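Local coordinates for protein fervidolysin (PDB 1R6V) that degrades keratin into peptides as a subtilisin-like serine protease, which allows its bacterium to grow on native feathers, at residues A[449-454]-A[487-492]; A[465-470]-A[479-484]; A[496-501]-A[541-546]. The protein carries 1 engineered substitution. All blocks are in the same frame, centred on the assembly; numbering follows the deposited sequence.

Interaction 1: A[449-454]-A[487-492]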
# COMPACT_ATOMS: atom_id res chain seq x y z
N GLU A 449 9.69 -8.68 -11.88
CA GLU A 449 8.27 -8.37 -11.85
C GLU A 449 7.38 -9.49 -12.36
O GLU A 449 7.66 -10.12 -13.38
CB GLU A 449 7.96 -7.10 -12.65
CG GLU A 449 6.48 -6.73 -12.62
CD GLU A 449 6.24 -5.24 -12.72
OE1 GLU A 449 6.45 -4.53 -11.72
OE2 GLU A 449 5.85 -4.78 -13.81
N PHE A 450 6.30 -9.73 -11.62
CA PHE A 450 5.29 -10.71 -12.00
C PHE A 450 3.99 -9.91 -12.01
O PHE A 450 3.77 -9.10 -11.12
CB PHE A 450 5.18 -11.83 -10.96
CG PHE A 450 4.06 -12.79 -11.23
CD1 PHE A 450 4.07 -13.59 -12.37
CD2 PHE A 450 2.96 -12.85 -10.37
CE1 PHE A 450 3.00 -14.44 -12.66
CE2 PHE A 450 1.89 -13.70 -10.63
CZ PHE A 450 1.90 -14.49 -11.78
N GLN A 451 3.16 -10.11 -13.02
CA GLN A 451 1.89 -9.37 -13.05
C GLN A 451 0.72 -10.31 -13.26
O GLN A 451 0.85 -11.34 -13.91
CB GLN A 451 1.87 -8.35 -14.19
CG GLN A 451 2.86 -7.21 -14.05
CD GLN A 451 2.67 -6.15 -15.12
OE1 GLN A 451 2.19 -6.44 -16.22
NE2 GLN A 451 3.05 -4.91 -14.81
N VAL A 452 -0.43 -9.95 -12.68
CA VAL A 452 -1.65 -10.70 -12.88
C VAL A 452 -2.55 -9.65 -13.52
O VAL A 452 -2.75 -8.57 -12.96
CB VAL A 452 -2.27 -11.24 -11.55
CG1 VAL A 452 -3.61 -11.94 -11.85
CG2 VAL A 452 -1.31 -12.27 -10.90
N VAL A 453 -3.03 -9.95 -14.72
CA VAL A 453 -3.89 -9.03 -15.46
C VAL A 453 -5.28 -9.64 -15.56
O VAL A 453 -5.46 -10.68 -16.18
CB VAL A 453 -3.36 -8.81 -16.90
CG1 VAL A 453 -4.15 -7.69 -17.58
CG2 VAL A 453 -1.87 -8.46 -16.86
N VAL A 454 -6.27 -8.99 -14.94
CA VAL A 454 -7.66 -9.49 -14.95
C VAL A 454 -8.47 -8.61 -15.89
O VAL A 454 -8.47 -7.39 -15.75
CB VAL A 454 -8.27 -9.42 -13.52
CG1 VAL A 454 -9.66 -10.09 -13.50
CG2 VAL A 454 -7.34 -10.09 -12.52
N ILE A 487 -4.43 -4.54 -13.81
CA ILE A 487 -3.15 -5.15 -13.48
C ILE A 487 -2.78 -5.08 -12.01
O ILE A 487 -2.90 -4.04 -11.38
CB ILE A 487 -2.03 -4.50 -14.32
CG1 ILE A 487 -2.34 -4.69 -15.81
CG2 ILE A 487 -0.67 -5.13 -13.96
CD1 ILE A 487 -1.53 -3.80 -16.73
N ALA A 488 -2.34 -6.22 -11.46
CA ALA A 488 -1.87 -6.28 -10.08
C ALA A 488 -0.40 -6.61 -10.31
O ALA A 488 -0.08 -7.63 -10.93
CB ALA A 488 -2.56 -7.41 -9.31
N ARG A 489 0.48 -5.74 -9.84
CA ARG A 489 1.92 -5.90 -10.05
C ARG A 489 2.62 -6.39 -8.81
O ARG A 489 2.37 -5.89 -7.71
CB ARG A 489 2.56 -4.57 -10.47
CG ARG A 489 1.88 -3.84 -11.61
CD ARG A 489 2.60 -2.52 -11.90
NE ARG A 489 3.88 -2.73 -12.57
CZ ARG A 489 4.59 -1.76 -13.15
NH1 ARG A 489 4.16 -0.50 -13.14
NH2 ARG A 489 5.74 -2.06 -13.76
N PHE A 490 3.53 -7.34 -9.00
CA PHE A 490 4.30 -7.92 -7.90
C PHE A 490 5.79 -7.78 -8.20
O PHE A 490 6.38 -8.67 -8.79
CB PHE A 490 3.95 -9.40 -7.75
CG PHE A 490 2.52 -9.64 -7.34
CD1 PHE A 490 1.50 -9.66 -8.29
CD2 PHE A 490 2.19 -9.81 -6.01
CE1 PHE A 490 0.17 -9.85 -7.92
CE2 PHE A 490 0.86 -9.99 -5.61
CZ PHE A 490 -0.15 -10.01 -6.57
N PRO A 491 6.42 -6.68 -7.75
CA PRO A 491 7.85 -6.52 -8.03
C PRO A 491 8.78 -7.24 -7.08
O PRO A 491 8.53 -7.34 -5.88
CB PRO A 491 8.05 -5.01 -7.96
CG PRO A 491 7.02 -4.56 -6.97
CD PRO A 491 5.82 -5.46 -7.18
N HIS A 492 9.86 -7.76 -7.66
CA HIS A 492 10.90 -8.40 -6.89
C HIS A 492 10.45 -9.45 -5.89
O HIS A 492 10.98 -9.53 -4.80
CB HIS A 492 11.71 -7.29 -6.20
CG HIS A 492 12.35 -6.37 -7.18
ND1 HIS A 492 13.53 -6.69 -7.83
CD2 HIS A 492 11.91 -5.22 -7.75
CE1 HIS A 492 13.78 -5.79 -8.75
NE2 HIS A 492 12.82 -4.88 -8.73
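Glu449 and Arg489 meet through their charged ends on the face of the sheet that also carries Gln451, Val453 and Ile487. Arg489 turns its NE side to the carboxylate and sets two nitrogens on one oxygen. Arg489 NH2 to Glu449 OE2 is the shorter bond of this salt bridge, 2.7 Å, and uses the syn lone pair. Arg489 NE reaches Glu449 OE2 at 3.1 Å from above the carboxylate plane. The carboxylate and guanidinium planes are 76° apart, yet OE2 stays near the guanidinium plane. A bend at chi3 (74°) puts NE where it can join in. Gln451 runs alongside Arg489. Gln451 NE2 is 3.2 Å from Arg489 NE, but both are donors and do not bond. Gln451 CD rests on Ile487 CG2 at 3.7 Å.

The two strands are antiparallel neighbours in one sheet of an Ig-like beta-sandwich. Phe450 with Phe490 and Val452 with Ala488 are the hydrogen-bonded pairs, with four backbone bonds in all. Their side chains face the other sheet and pack on Val468 and Met470. The Phe450 and Phe490 side chains run alongside each other in one direction, with CD2 of Phe450 4.1 Å from CD1 of Phe490. The Phe490 ring turns its edge to Phe450 O. Val452 CG2 meets Phe490 CE1 obliquely, at 4.1 Å. Pro491 packs on helix 275-286 of the catalytic domain, whose Lys278 bonds to Arg489 O.

Interaction 2: A[465-470]-A[479-484]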
# COMPACT_ATOMS: atom_id res chain seq x y z
N THR A 465 -9.82 -3.22 -8.87
CA THR A 465 -10.05 -3.62 -7.48
C THR A 465 -10.29 -5.11 -7.26
O THR A 465 -10.98 -5.51 -6.32
CB THR A 465 -11.20 -2.81 -6.81
OG1 THR A 465 -12.48 -3.29 -7.26
CG2 THR A 465 -11.08 -1.33 -7.15
N VAL A 466 -9.73 -5.93 -8.14
CA VAL A 466 -9.84 -7.37 -7.99
C VAL A 466 -8.67 -7.75 -7.07
O VAL A 466 -7.54 -7.28 -7.26
CB VAL A 466 -9.70 -8.07 -9.35
CG1 VAL A 466 -9.53 -9.59 -9.16
CG2 VAL A 466 -10.94 -7.80 -10.20
N PHE A 467 -8.95 -8.57 -6.06
CA PHE A 467 -7.91 -8.99 -5.13
C PHE A 467 -7.13 -10.14 -5.75
O PHE A 467 -7.71 -11.01 -6.39
CB PHE A 467 -8.52 -9.46 -3.81
CG PHE A 467 -9.90 -8.89 -3.53
CD1 PHE A 467 -11.04 -9.44 -4.13
CD2 PHE A 467 -10.05 -7.82 -2.66
CE1 PHE A 467 -12.32 -8.93 -3.85
CE2 PHE A 467 -11.32 -7.29 -2.38
CZ PHE A 467 -12.45 -7.85 -2.98
N VAL A 468 -5.81 -10.12 -5.57
CA VAL A 468 -4.98 -11.19 -6.11
C VAL A 468 -4.10 -11.66 -4.96
O VAL A 468 -3.27 -10.91 -4.43
CB VAL A 468 -4.10 -10.72 -7.29
CG1 VAL A 468 -3.22 -11.88 -7.78
CG2 VAL A 468 -4.98 -10.23 -8.43
N SER A 469 -4.29 -12.91 -4.59
CA SER A 469 -3.58 -13.51 -3.48
C SER A 469 -2.69 -14.64 -3.97
O SER A 469 -3.17 -15.57 -4.60
CB SER A 469 -4.63 -14.05 -2.50
OG SER A 469 -4.05 -14.53 -1.31
N MET A 470 -1.38 -14.55 -3.71
CA MET A 470 -0.45 -15.60 -4.13
C MET A 470 -0.10 -16.36 -2.86
O MET A 470 0.62 -15.85 -2.02
CB MET A 470 0.81 -14.99 -4.78
CG MET A 470 0.50 -14.06 -5.95
SD MET A 470 1.97 -13.28 -6.73
CE MET A 470 2.87 -14.84 -7.39
N TYR A 479 0.16 -10.19 -1.85
CA TYR A 479 -1.19 -9.70 -2.09
C TYR A 479 -1.14 -8.35 -2.78
O TYR A 479 -0.26 -7.54 -2.50
CB TYR A 479 -1.94 -9.58 -0.75
CG TYR A 479 -3.29 -8.89 -0.83
CD1 TYR A 479 -3.40 -7.50 -0.78
CD2 TYR A 479 -4.46 -9.64 -0.95
CE1 TYR A 479 -4.65 -6.87 -0.85
CE2 TYR A 479 -5.72 -9.02 -1.02
CZ TYR A 479 -5.80 -7.64 -0.97
OH TYR A 479 -7.04 -7.04 -1.05
N ALA A 480 -2.08 -8.11 -3.69
CA ALA A 480 -2.18 -6.84 -4.39
C ALA A 480 -3.56 -6.72 -5.01
O ALA A 480 -4.23 -7.71 -5.26
CB ALA A 480 -1.12 -6.72 -5.47
N LYS A 481 -3.98 -5.49 -5.27
CA LYS A 481 -5.28 -5.26 -5.87
C LYS A 481 -5.08 -4.73 -7.29
O LYS A 481 -4.18 -3.93 -7.53
CB LYS A 481 -6.04 -4.25 -5.03
CG LYS A 481 -6.18 -4.69 -3.59
CD LYS A 481 -6.83 -3.63 -2.72
CE LYS A 481 -8.34 -3.69 -2.82
NZ LYS A 481 -8.96 -2.73 -1.85
N THR A 482 -5.92 -5.15 -8.23
CA THR A 482 -5.74 -4.67 -9.59
C THR A 482 -6.08 -3.18 -9.68
O THR A 482 -6.97 -2.70 -8.98
CB THR A 482 -6.61 -5.44 -10.62
OG1 THR A 482 -8.00 -5.30 -10.29
CG2 THR A 482 -6.23 -6.93 -10.64
N GLY A 483 -5.34 -2.47 -10.53
CA GLY A 483 -5.59 -1.05 -10.71
C GLY A 483 -6.61 -0.84 -11.82
O GLY A 483 -7.23 -1.80 -12.29
N PRO A 484 -6.79 0.41 -12.28
CA PRO A 484 -7.76 0.70 -13.34
C PRO A 484 -7.59 -0.09 -14.63
O PRO A 484 -8.55 -0.27 -15.39
CB PRO A 484 -7.59 2.20 -13.56
CG PRO A 484 -6.15 2.43 -13.22
CD PRO A 484 -5.99 1.61 -11.95
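Thr482 packs closely against Val466, and its backbone and hydroxyl are both engaged. Thr482 OG1 accepts from Val466 N at 2.8 Å, in a fairly straight bond of 163°. The same hydroxyl also bonds to Val463 O. Thr482 N gives its hydrogen to Val466 O at 2.8 Å, and Thr482 O accepts from Thr465 N. Three polar atoms of one buried residue are thus satisfied. OG1 sits between the backbone N and the carbonyl carbon (chi1 60°), the crowded position, and from there it faces Val466 N. The methyl CG2 of Thr482 comes 3.9 Å from Val466 CB. It also meets Val468 CG2, with the two side chains crossing at about a right angle. Val466, Val468 and Thr482 all touch strand 446-455, so this side packs against the facing sheet.

Further along, Val468 and Ala480 form a hydrogen-bonded pair through two backbone bonds. The other face carries Phe467, Tyr479 and Lys481, all partly exposed, and its contacts are sparser. The side chains of Phe467 and Tyr479 rise together as neighbours. Tyr479 OH approaches the edge of the Phe467 ring in its plane, 3.5 Å from CD2. Tyr479 CE2 lies 4.0 Å from Phe467 CB. On one face of the Phe467 ring, Thr465 O stands over the centre. Lys481 NZ has a long, weak ion pair with Asp506. The two strands make a beta hairpin, with strand 478-481 outermost in a four-stranded antiparallel sheet of the Ig-like beta-sandwich, one of two sandwich domains that may mediate interactions with substrate.

Interaction 3: A[496-501]-A[541-546]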
# COMPACT_ATOMS: atom_id res chain seq x y z
N GLY A 496 8.97 -19.34 -8.20
CA GLY A 496 8.52 -20.57 -7.57
C GLY A 496 7.06 -20.89 -7.85
O GLY A 496 6.40 -20.24 -8.66
N THR A 497 6.55 -21.88 -7.13
CA THR A 497 5.17 -22.33 -7.31
C THR A 497 4.22 -21.73 -6.28
O THR A 497 4.48 -21.76 -5.07
CB THR A 497 5.12 -23.88 -7.22
OG1 THR A 497 6.03 -24.45 -8.17
CG2 THR A 497 3.71 -24.38 -7.50
N TYR A 498 3.11 -21.20 -6.78
CA TYR A 498 2.08 -20.58 -5.95
C TYR A 498 0.69 -21.02 -6.33
O TYR A 498 0.44 -21.41 -7.46
CB TYR A 498 2.05 -19.07 -6.12
CG TYR A 498 3.32 -18.35 -5.77
CD1 TYR A 498 4.37 -18.28 -6.68
CD2 TYR A 498 3.45 -17.69 -4.55
CE1 TYR A 498 5.51 -17.56 -6.38
CE2 TYR A 498 4.59 -16.97 -4.24
CZ TYR A 498 5.61 -16.91 -5.17
OH TYR A 498 6.72 -16.16 -4.89
N ASP A 499 -0.19 -20.86 -5.37
CA ASP A 499 -1.60 -21.12 -5.61
C ASP A 499 -2.09 -19.68 -5.65
O ASP A 499 -2.00 -18.97 -4.66
CB ASP A 499 -2.24 -21.86 -4.45
CG ASP A 499 -1.87 -23.32 -4.43
OD1 ASP A 499 -1.38 -23.83 -5.46
OD2 ASP A 499 -2.08 -23.96 -3.39
N ILE A 500 -2.61 -19.28 -6.78
CA ILE A 500 -3.05 -17.90 -6.96
C ILE A 500 -4.57 -17.81 -7.02
O ILE A 500 -5.21 -18.46 -7.85
CB ILE A 500 -2.44 -17.32 -8.26
CG1 ILE A 500 -0.91 -17.36 -8.17
CG2 ILE A 500 -2.87 -15.86 -8.43
CD1 ILE A 500 -0.19 -16.87 -9.43
N PHE A 501 -5.14 -17.00 -6.12
CA PHE A 501 -6.58 -16.79 -6.05
C PHE A 501 -6.91 -15.35 -6.42
O PHE A 501 -6.26 -14.43 -5.94
CB PHE A 501 -7.09 -17.11 -4.64
CG PHE A 501 -6.75 -18.51 -4.19
CD1 PHE A 501 -5.51 -18.79 -3.62
CD2 PHE A 501 -7.66 -19.55 -4.38
CE1 PHE A 501 -5.18 -20.09 -3.24
CE2 PHE A 501 -7.34 -20.85 -4.00
CZ PHE A 501 -6.10 -21.12 -3.43
N PHE A 541 0.70 -22.67 -9.86
CA PHE A 541 1.14 -21.81 -10.96
C PHE A 541 2.62 -21.50 -10.72
O PHE A 541 3.00 -21.13 -9.62
CB PHE A 541 0.36 -20.50 -11.00
CG PHE A 541 0.71 -19.64 -12.18
CD1 PHE A 541 0.07 -19.81 -13.41
CD2 PHE A 541 1.70 -18.67 -12.07
CE1 PHE A 541 0.42 -19.03 -14.51
CE2 PHE A 541 2.06 -17.90 -13.16
CZ PHE A 541 1.42 -18.07 -14.39
N GLY A 542 3.43 -21.65 -11.75
CA GLY A 542 4.85 -21.40 -11.62
C GLY A 542 5.27 -20.01 -12.06
O GLY A 542 5.05 -19.61 -13.20
N VAL A 543 5.88 -19.28 -11.15
CA VAL A 543 6.36 -17.94 -11.46
C VAL A 543 7.86 -18.02 -11.66
O VAL A 543 8.56 -18.65 -10.88
CB VAL A 543 6.03 -16.97 -10.30
CG1 VAL A 543 6.75 -15.63 -10.51
CG2 VAL A 543 4.52 -16.75 -10.24
N SER A 544 8.36 -17.39 -12.73
CA SER A 544 9.80 -17.42 -13.02
C SER A 544 10.09 -16.40 -14.12
O SER A 544 9.18 -15.78 -14.63
CB SER A 544 10.20 -18.80 -13.53
OG SER A 544 9.70 -19.00 -14.84
N PRO A 545 11.36 -16.23 -14.49
CA PRO A 545 11.64 -15.26 -15.55
C PRO A 545 11.01 -15.64 -16.89
O PRO A 545 10.91 -14.81 -17.80
CB PRO A 545 13.17 -15.21 -15.59
CG PRO A 545 13.59 -16.52 -15.02
CD PRO A 545 12.60 -16.76 -13.91
N ASP A 546 10.57 -16.89 -17.01
CA ASP A 546 9.93 -17.40 -18.24
C ASP A 546 8.42 -17.34 -18.13
O ASP A 546 7.71 -17.63 -19.10
CB ASP A 546 10.34 -18.84 -18.49
CG ASP A 546 11.82 -19.00 -18.70
OD1 ASP A 546 12.37 -20.03 -18.27
OD2 ASP A 546 12.43 -18.09 -19.30
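Edge strand 535-543 pairs with its inner neighbour 496-505 in the four-stranded antiparallel sheet of the Ig-like beta-sandwich. Gly496 with Val543 and Tyr498 with Phe541 are antiparallel hydrogen-bonded pairs. Gly496 N bonds to Val543 O at 2.8 Å, and Val543 N returns a nearly straight bond (175°) to Gly496 O. Tyr498 N reaches Phe541 O at 2.8 Å. Phe541 N completes the set with a more bent bond of 141° to Tyr498 O. Between them Thr497 pairs with Gly542, where Thr497 CA lies 3.4 Å from Phe541 O in a CA-H...O contact. At the backbone angles of Gly496 (phi 137°) a side chain would collide with the carbonyl O of the residue before, which accounts for a glycine here.

The side chains of Tyr498, Phe541 and Val543 share the inner face. The Tyr498 and Val543 side chains cross obliquely, with CD1 of the Tyr498 ring 3.9 Å from CG2 of Val543. Tyr498 OH runs on to bond Asp494 O. Ile500 pushes its CD1 methyl to Phe541 CD2, at 3.7 Å. The Phe541 ring edge meets the CG2 methyl of Val543 in plane. Past the paired part, Ser544 OG accepts from Asp546 N at 3.1 Å, an ST turn, where the chain leaves the strand pair.

Between the two segments the polar bonds all join backbone atoms; Asp499 OD1 adds a side-chain bond to Gly540 N just beyond them. Tyr498, Ile500, Phe541 and Val543 meet through carbon, which suits this face to the core, where Phe450 and Met470 pack on it.

The chain first lays down 449-454 in one sheet of the sandwich, then crosses to the other sheet at 465-470. Interaction 2 closes a short hairpin, with eight residues between its segments. The chain then returns to the first sheet, where 487-492 closes interaction 1 around that hairpin. Interaction 3 follows in series: 496-501 goes back to the second sheet, and 541-546 joins it after 39 residues. Interactions 2 and 3 share that sheet, where Ser469 N and Phe501 O probably hydrogen-bond. Interaction 1 faces both. Phe450 touches Met470, Ile500, Phe541 and Val543, so all three contacts meet in the core between the sheets.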